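Local coordinates for protein acetolactate synthase isozyme 1 large subunit (Escherichia coli, PDB 6LPI) that forms the large subunit of a thiamine diphosphate-dependent enzyme of the acetohydroxy-acid synthase family and carries bound FAD, thiamine diphosphate and magnesium, at residues B[271-276]-B[295-300]; B[232-237]-B[252-257]. One frame throughout, in Å; residues are numbered along the deposited sequence.

Contact 1 of 2, residues B[271-276]-B[295-300]; sequences YILQEA and EQFCPN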
ATOM      1  N   TYR B 271     -25.357   2.440   5.131  1.00 41.66           N
ATOM      2  CA  TYR B 271     -26.727   2.042   4.802  1.00 50.55           C
ATOM      3  C   TYR B 271     -27.049   2.329   3.340  1.00 59.06           C
ATOM      4  O   TYR B 271     -27.774   1.563   2.694  1.00 63.64           O
ATOM      5  CB  TYR B 271     -27.742   2.763   5.698  1.00 54.97           C
ATOM      6  CG  TYR B 271     -27.780   2.279   7.134  1.00 60.71           C
ATOM      7  CD1 TYR B 271     -27.502   0.961   7.452  1.00 55.16           C
ATOM      8  CD2 TYR B 271     -28.037   3.164   8.183  1.00 68.52           C
ATOM      9  CE1 TYR B 271     -27.496   0.526   8.772  1.00 58.65           C
ATOM     10  CE2 TYR B 271     -28.041   2.730   9.519  1.00 68.12           C
ATOM     11  CZ  TYR B 271     -27.771   1.406   9.796  1.00 62.58           C
ATOM     12  OH  TYR B 271     -27.766   0.943  11.090  1.00 60.98           O
ATOM     13  N   ILE B 272     -26.525   3.434   2.805  1.00 56.01           N
ATOM     14  CA  ILE B 272     -26.846   3.826   1.439  1.00 51.97           C
ATOM     15  C   ILE B 272     -26.369   2.778   0.450  1.00 54.32           C
ATOM     16  O   ILE B 272     -27.054   2.492  -0.536  1.00 53.77           O
ATOM     17  CB  ILE B 272     -26.248   5.204   1.117  1.00 56.13           C
ATOM     18  CG1 ILE B 272     -27.114   6.303   1.743  1.00 70.66           C
ATOM     19  CG2 ILE B 272     -26.091   5.375  -0.413  1.00 46.35           C
ATOM     20  CD1 ILE B 272     -26.405   7.640   1.931  1.00 73.66           C
ATOM     21  N   LEU B 273     -25.191   2.185   0.693  1.00 55.71           N
ATOM     22  CA  LEU B 273     -24.662   1.202  -0.250  1.00 50.02           C
ATOM     23  C   LEU B 273     -25.581  -0.005  -0.390  1.00 56.20           C
ATOM     24  O   LEU B 273     -25.710  -0.569  -1.485  1.00 52.82           O
ATOM     25  CB  LEU B 273     -23.263   0.773   0.176  1.00 44.19           C
ATOM     26  CG  LEU B 273     -22.174   1.759  -0.264  1.00 56.97           C
ATOM     27  CD1 LEU B 273     -21.014   1.796   0.695  1.00 59.78           C
ATOM     28  CD2 LEU B 273     -21.658   1.375  -1.617  1.00 62.11           C
ATOM     29  N   GLN B 274     -26.264  -0.380   0.692  1.00 58.82           N
ATOM     30  CA  GLN B 274     -27.192  -1.504   0.677  1.00 47.73           C
ATOM     31  C   GLN B 274     -28.422  -1.235  -0.176  1.00 47.33           C
ATOM     32  O   GLN B 274     -29.148  -2.178  -0.507  1.00 50.07           O
ATOM     33  CB  GLN B 274     -27.585  -1.840   2.120  1.00 50.62           C
ATOM     34  CG  GLN B 274     -26.432  -2.383   2.926  1.00 53.42           C
ATOM     35  CD  GLN B 274     -26.172  -3.838   2.600  1.00 56.87           C
ATOM     36  OE1 GLN B 274     -25.172  -4.190   1.969  1.00 57.22           O
ATOM     37  NE2 GLN B 274     -27.048  -4.699   3.085  1.00 59.37           N
ATOM     38  N   GLU B 275     -28.680   0.024  -0.509  1.00 53.38           N
ATOM     39  CA  GLU B 275     -29.729   0.420  -1.437  1.00 52.88           C
ATOM     40  C   GLU B 275     -29.267   0.407  -2.892  1.00 45.73           C
ATOM     41  O   GLU B 275     -30.104   0.514  -3.793  1.00 50.16           O
ATOM     42  CB  GLU B 275     -30.238   1.833  -1.099  1.00 52.99           C
ATOM     43  CG  GLU B 275     -30.655   2.082   0.338  1.00 60.59           C
ATOM     44  CD  GLU B 275     -31.985   1.467   0.698  1.00 75.66           C
ATOM     45  OE1 GLU B 275     -32.318   1.448   1.906  1.00 81.84           O
ATOM     46  OE2 GLU B 275     -32.731   1.071  -0.219  1.00 83.63           O
ATOM     47  N   ALA B 276     -27.969   0.291  -3.149  1.00 37.79           N
ATOM     48  CA  ALA B 276     -27.488   0.343  -4.525  1.00 52.85           C
ATOM     49  C   ALA B 276     -27.946  -0.861  -5.351  1.00 61.13           C
ATOM     50  O   ALA B 276     -27.987  -1.995  -4.859  1.00 60.44           O
ATOM     51  CB  ALA B 276     -25.966   0.414  -4.541  1.00 52.78           C
ATOM     52  N   GLU B 295     -20.947 -11.688   1.552  1.00 58.70           N
ATOM     53  CA  GLU B 295     -22.232 -12.060   0.985  1.00 59.54           C
ATOM     54  C   GLU B 295     -23.346 -11.092   1.366  1.00 50.51           C
ATOM     55  O   GLU B 295     -24.372 -11.047   0.679  1.00 45.13           O
ATOM     56  CB  GLU B 295     -22.559 -13.492   1.402  1.00 72.99           C
ATOM     57  CG  GLU B 295     -21.456 -14.490   1.022  1.00 80.47           C
ATOM     58  CD  GLU B 295     -20.306 -14.546   2.031  1.00 87.86           C
ATOM     59  OE1 GLU B 295     -20.523 -14.172   3.209  1.00 84.31           O
ATOM     60  OE2 GLU B 295     -19.189 -14.974   1.644  1.00 91.30           O
ATOM     61  N   GLN B 296     -23.170 -10.291   2.413  1.00 48.59           N
ATOM     62  CA  GLN B 296     -24.208  -9.352   2.819  1.00 44.05           C
ATOM     63  C   GLN B 296     -23.902  -7.938   2.352  1.00 43.59           C
ATOM     64  O   GLN B 296     -24.564  -6.996   2.785  1.00 51.43           O
ATOM     65  CB  GLN B 296     -24.387  -9.349   4.339  1.00 37.16           C
ATOM     66  CG  GLN B 296     -24.456 -10.716   4.955  1.00 52.76           C
ATOM     67  CD  GLN B 296     -25.762 -11.407   4.661  1.00 77.86           C
ATOM     68  OE1 GLN B 296     -26.556 -10.928   3.857  1.00106.06           O
ATOM     69  NE2 GLN B 296     -26.010 -12.526   5.333  1.00 70.24           N
ATOM     70  N   PHE B 297     -22.970  -7.771   1.431  1.00 40.88           N
ATOM     71  CA  PHE B 297     -22.535  -6.443   1.029  1.00 44.02           C
ATOM     72  C   PHE B 297     -23.136  -6.153  -0.333  1.00 48.52           C
ATOM     73  O   PHE B 297     -22.707  -6.717  -1.344  1.00 50.86           O
ATOM     74  CB  PHE B 297     -21.015  -6.321   0.966  1.00 40.56           C
ATOM     75  CG  PHE B 297     -20.569  -4.983   0.476  1.00 39.12           C
ATOM     76  CD1 PHE B 297     -20.744  -3.854   1.273  1.00 38.29           C
ATOM     77  CD2 PHE B 297     -20.013  -4.830  -0.779  1.00 34.43           C
ATOM     78  CE1 PHE B 297     -20.354  -2.602   0.822  1.00 36.31           C
ATOM     79  CE2 PHE B 297     -19.643  -3.567  -1.245  1.00 29.37           C
ATOM     80  CZ  PHE B 297     -19.806  -2.461  -0.440  1.00 30.30           C
ATOM     81  N   CYS B 298     -24.095  -5.253  -0.356  1.00 50.24           N
ATOM     82  CA  CYS B 298     -24.802  -4.898  -1.575  1.00 52.06           C
ATOM     83  C   CYS B 298     -25.300  -6.133  -2.307  1.00 47.89           C
ATOM     84  O   CYS B 298     -24.902  -6.359  -3.455  1.00 44.80           O
ATOM     85  CB  CYS B 298     -23.887  -4.090  -2.496  1.00 54.98           C
ATOM     86  SG  CYS B 298     -23.028  -2.716  -1.649  1.00 52.70           S
ATOM     87  N   PRO B 299     -26.256  -6.877  -1.742  1.00 41.44           N
ATOM     88  CA  PRO B 299     -26.688  -8.102  -2.431  1.00 35.19           C
ATOM     89  C   PRO B 299     -27.414  -7.796  -3.724  1.00 46.47           C
ATOM     90  O   PRO B 299     -27.162  -8.455  -4.739  1.00 58.57           O
ATOM     91  CB  PRO B 299     -27.612  -8.786  -1.408  1.00 35.15           C
ATOM     92  CG  PRO B 299     -27.323  -8.107  -0.092  1.00 42.81           C
ATOM     93  CD  PRO B 299     -26.914  -6.716  -0.428  1.00 37.87           C
ATOM     94  N   ASN B 300     -28.272  -6.779  -3.735  1.00 49.70           N
ATOM     95  CA  ASN B 300     -29.079  -6.484  -4.908  1.00 51.64           C
ATOM     96  C   ASN B 300     -28.350  -5.640  -5.936  1.00 51.11           C
ATOM     97  O   ASN B 300     -28.994  -5.040  -6.804  1.00 58.79           O
ATOM     98  CB  ASN B 300     -30.372  -5.797  -4.492  1.00 51.65           C
ATOM     99  CG  ASN B 300     -31.321  -6.758  -3.884  1.00 63.94           C
ATOM    100  OD1 ASN B 300     -31.257  -7.953  -4.185  1.00 66.00           O
ATOM    101  ND2 ASN B 300     -32.197  -6.273  -3.006  1.00 65.51           N
TER

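Contact 2 of 2, residues B[232-237]-B[252-257]; sequences LAEKAQ and KAHPLS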
ATOM      1  N   LEU B 232     -16.229  11.640 -14.420  1.00 66.90           N
ATOM      2  CA  LEU B 232     -17.253  10.600 -14.428  1.00 62.70           C
ATOM      3  C   LEU B 232     -18.244  10.790 -13.299  1.00 65.28           C
ATOM      4  O   LEU B 232     -19.463  10.777 -13.521  1.00 72.61           O
ATOM      5  CB  LEU B 232     -16.609   9.230 -14.314  1.00 45.99           C
ATOM      6  CG  LEU B 232     -17.660   8.162 -14.037  1.00 55.74           C
ATOM      7  CD1 LEU B 232     -18.402   7.728 -15.311  1.00 59.89           C
ATOM      8  CD2 LEU B 232     -17.017   6.984 -13.340  1.00 48.12           C
ATOM      9  N   ALA B 233     -17.738  10.994 -12.083  1.00 59.16           N
ATOM     10  CA  ALA B 233     -18.626  11.120 -10.935  1.00 63.36           C
ATOM     11  C   ALA B 233     -19.629  12.241 -11.143  1.00 64.89           C
ATOM     12  O   ALA B 233     -20.819  12.087 -10.842  1.00 69.77           O
ATOM     13  CB  ALA B 233     -17.814  11.345  -9.662  1.00 46.30           C
ATOM     14  N   GLU B 234     -19.174  13.364 -11.699  1.00 59.62           N
ATOM     15  CA  GLU B 234     -20.058  14.506 -11.841  1.00 56.10           C
ATOM     16  C   GLU B 234     -20.972  14.391 -13.043  1.00 66.84           C
ATOM     17  O   GLU B 234     -22.144  14.778 -12.958  1.00 74.14           O
ATOM     18  CB  GLU B 234     -19.228  15.779 -11.938  1.00 59.08           C
ATOM     19  CG  GLU B 234     -18.589  16.129 -10.610  1.00 61.47           C
ATOM     20  CD  GLU B 234     -17.579  17.215 -10.735  1.00 73.89           C
ATOM     21  OE1 GLU B 234     -16.991  17.601  -9.711  1.00 84.00           O
ATOM     22  OE2 GLU B 234     -17.327  17.652 -11.875  1.00 81.97           O
ATOM     23  N   LYS B 235     -20.480  13.823 -14.145  1.00 68.57           N
ATOM     24  CA  LYS B 235     -21.309  13.674 -15.340  1.00 67.02           C
ATOM     25  C   LYS B 235     -22.521  12.806 -15.049  1.00 70.82           C
ATOM     26  O   LYS B 235     -23.664  13.255 -15.176  1.00 76.01           O
ATOM     27  CB  LYS B 235     -20.474  13.081 -16.472  1.00 56.44           C
ATOM     28  CG  LYS B 235     -21.199  12.744 -17.764  1.00 57.53           C
ATOM     29  CD  LYS B 235     -20.252  12.989 -18.908  1.00 61.72           C
ATOM     30  CE  LYS B 235     -20.538  12.104 -20.086  1.00 62.70           C
ATOM     31  NZ  LYS B 235     -21.422  12.664 -21.131  1.00 64.38           N
ATOM     32  N   ALA B 236     -22.286  11.555 -14.649  1.00 67.74           N
ATOM     33  CA  ALA B 236     -23.363  10.629 -14.335  1.00 62.77           C
ATOM     34  C   ALA B 236     -24.005  10.923 -12.990  1.00 62.98           C
ATOM     35  O   ALA B 236     -25.001  10.275 -12.641  1.00 60.49           O
ATOM     36  CB  ALA B 236     -22.854   9.186 -14.370  1.00 63.45           C
ATOM     37  N   GLN B 237     -23.464  11.886 -12.249  1.00 63.53           N
ATOM     38  CA  GLN B 237     -23.951  12.272 -10.928  1.00 66.32           C
ATOM     39  C   GLN B 237     -24.062  11.066  -9.989  1.00 64.90           C
ATOM     40  O   GLN B 237     -25.106  10.779  -9.392  1.00 69.33           O
ATOM     41  CB  GLN B 237     -25.285  13.008 -11.073  1.00 62.24           C
ATOM     42  CG  GLN B 237     -25.071  14.367 -11.625  1.00 65.32           C
ATOM     43  CD  GLN B 237     -24.751  15.347 -10.529  1.00 73.12           C
ATOM     44  OE1 GLN B 237     -25.518  15.524  -9.579  1.00 72.76           O
ATOM     45  NE2 GLN B 237     -23.567  15.940 -10.615  1.00 77.86           N
ATOM     46  N   LYS B 252     -13.474  16.704   0.340  1.00 60.22           N
ATOM     47  CA  LYS B 252     -14.334  16.164   1.386  1.00 55.46           C
ATOM     48  C   LYS B 252     -15.773  16.648   1.269  1.00 59.51           C
ATOM     49  O   LYS B 252     -16.708  15.859   1.425  1.00 67.20           O
ATOM     50  CB  LYS B 252     -13.786  16.493   2.767  1.00 54.04           C
ATOM     51  CG  LYS B 252     -14.730  15.921   3.805  1.00 58.24           C
ATOM     52  CD  LYS B 252     -14.605  16.500   5.175  1.00 64.21           C
ATOM     53  CE  LYS B 252     -14.750  15.374   6.176  1.00 53.45           C
ATOM     54  NZ  LYS B 252     -13.765  14.294   5.858  1.00 61.82           N
ATOM     55  N   ALA B 253     -15.970  17.934   0.989  1.00 61.12           N
ATOM     56  CA  ALA B 253     -17.298  18.539   0.927  1.00 67.94           C
ATOM     57  C   ALA B 253     -18.010  18.307  -0.399  1.00 72.47           C
ATOM     58  O   ALA B 253     -19.115  18.828  -0.583  1.00 77.30           O
ATOM     59  CB  ALA B 253     -17.221  20.036   1.202  1.00 62.20           C
ATOM     60  N   HIS B 254     -17.409  17.578  -1.333  1.00 67.22           N
ATOM     61  CA  HIS B 254     -18.017  17.446  -2.648  1.00 65.99           C
ATOM     62  C   HIS B 254     -19.424  16.871  -2.501  1.00 72.22           C
ATOM     63  O   HIS B 254     -19.625  15.907  -1.746  1.00 68.08           O
ATOM     64  CB  HIS B 254     -17.168  16.552  -3.554  1.00 57.40           C
ATOM     65  CG  HIS B 254     -17.700  16.430  -4.951  1.00 68.51           C
ATOM     66  ND1 HIS B 254     -16.989  16.858  -6.055  1.00 71.13           N
ATOM     67  CD2 HIS B 254     -18.853  15.903  -5.429  1.00 68.23           C
ATOM     68  CE1 HIS B 254     -17.691  16.618  -7.148  1.00 70.14           C
ATOM     69  NE2 HIS B 254     -18.828  16.041  -6.796  1.00 70.03           N
ATOM     70  N   PRO B 255     -20.425  17.455  -3.171  1.00 72.52           N
ATOM     71  CA  PRO B 255     -21.814  17.052  -2.928  1.00 63.39           C
ATOM     72  C   PRO B 255     -22.122  15.628  -3.324  1.00 60.65           C
ATOM     73  O   PRO B 255     -23.221  15.147  -3.018  1.00 67.52           O
ATOM     74  CB  PRO B 255     -22.618  18.049  -3.768  1.00 63.70           C
ATOM     75  CG  PRO B 255     -21.727  19.206  -3.943  1.00 70.21           C
ATOM     76  CD  PRO B 255     -20.345  18.646  -4.030  1.00 74.85           C
ATOM     77  N   LEU B 256     -21.222  14.950  -4.016  1.00 52.51           N
ATOM     78  CA  LEU B 256     -21.398  13.545  -4.324  1.00 49.84           C
ATOM     79  C   LEU B 256     -20.616  12.647  -3.378  1.00 47.64           C
ATOM     80  O   LEU B 256     -20.573  11.435  -3.583  1.00 53.34           O
ATOM     81  CB  LEU B 256     -20.999  13.261  -5.772  1.00 55.59           C
ATOM     82  CG  LEU B 256     -21.843  13.868  -6.899  1.00 61.09           C
ATOM     83  CD1 LEU B 256     -21.099  13.782  -8.224  1.00 61.69           C
ATOM     84  CD2 LEU B 256     -23.218  13.242  -7.029  1.00 61.37           C
ATOM     85  N   SER B 257     -19.935  13.219  -2.395  1.00 60.38           N
ATOM     86  CA  SER B 257     -19.041  12.452  -1.535  1.00 61.50           C
ATOM     87  C   SER B 257     -19.843  11.755  -0.456  1.00 58.87           C
ATOM     88  O   SER B 257     -20.325  12.394   0.483  1.00 62.64           O
ATOM     89  CB  SER B 257     -17.992  13.352  -0.892  1.00 68.17           C
ATOM     90  OG  SER B 257     -17.215  12.611   0.031  1.00 69.68           O
TER

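Contact 1 of 2, residues B[271-276]-B[295-300]
Gln274 reaches from the segment on helix 267-273 to the backbone of Cys298, and its carboxamide carries the polar part of this contact. The backbone N of Cys298 donates to Gln274 OE1 at 2.8 Å, with a nearly straight N-H...O angle of 166°; the donor is tilted 29° from the plane of the amide. At the other corner of the same group, Gln274 NE2 gives a weak bond to Gln296 O, 3.4 Å long and bent. Gln274 OE1 also comes within 3.0 Å of Gln296 O without bonding, both being acceptors. The carboxamide therefore satisfies Cys298 N well and Gln296 O poorly, in a segment without regular secondary structure. Glutamine suits the place because it has a donor and an acceptor on a flexible arm, here bent at chi2 (-78°), which swings CD toward the loop.

Next to this polar group lies an apolar patch. The sulfur of Cys298 sits 3.9 Å from Leu273 CB, and the same SG stands 3.4 Å above the plane of the neighbouring Phe297 ring, over its centre. Leu273 CD2 approaches Phe297 CZ at 4.4 Å. The small, polarisable thiol can meet both the leucine and the ring face, and Leu279 of strand 278-282 meets both Phe297 and Cys298.

Leu273 to Ala276 form a type I turn. Within 271-276 the backbone N-H groups of Glu275 and Ala276 are met by backbone carbonyls; Cys298 N, Glu275 O and Phe297 O are met by the side chains of Gln274, Arg213 and Lys317. The chemistry implies a loop held by one nearly straight hydrogen bond to the Gln274 carboxamide and a weak second one, over an apolar layer facing the central domain's sheet.

Contact 2 of 2, residues B[232-237]-B[252-257]
Leu256 supplies the apolar part of the contact, its methyls meeting helix 226-235 and the residue that ends it. CD1 lies 4.3 Å from Ala233 CB and 3.8 Å from Glu234 CA, whereas CD2 comes to 3.8 Å from Gln237 C. A branched leucine suits this position, since it can meet both at once; alanine at 233 lets the leucine come close to the helix backbone.

The hydrogen bonds stay on one side or the other of the contact. Ser257 N donates to His254 O in the type I turn from His254 to Ser257, which presents Leu256. Gln237, with positive phi, is the C' residue of a Schellman motif, in which Leu238 N bonds to Ala233 O and Gln237 N weakly to Glu234 O. The Gln237 chain is bent at chi2 and crosses Leu256 at about a right angle; its NE2 donates to Glu234 O, 3.0 Å away and on a lone pair in the carbonyl plane. The carboxylate of Glu234 makes its salt bridge with Arg230, one turn earlier.

His347 of helix 344-354 touches both Gln237 and Leu256. On the sheet side, Ala233 touches strands 214-218 and 240-242, and Leu256 shares backbone hydrogen bonding with Thr240, leading into edge strand 257-260.

In the fold
Both contacts belong to the central domain, whose six-stranded parallel sheet has helices packed against it, and each joins a segment on a helix to a loop leading into a strand. They serve different strands: contact 2 precedes 257-260 at one edge of the sheet, contact 1 precedes 302-307, next to the other edge. Each is partly buried, but contact 1 has exposed residues at its margin (Gln296, Pro299, Asn300), while the touching residues of contact 2 are buried or partly exposed. Strand 214-218 and helix 344-354 touch both. One good and one weak hydrogen bond cross in contact 1, whereas apolar packing joins contact 2. Their centres are about 20 Å apart.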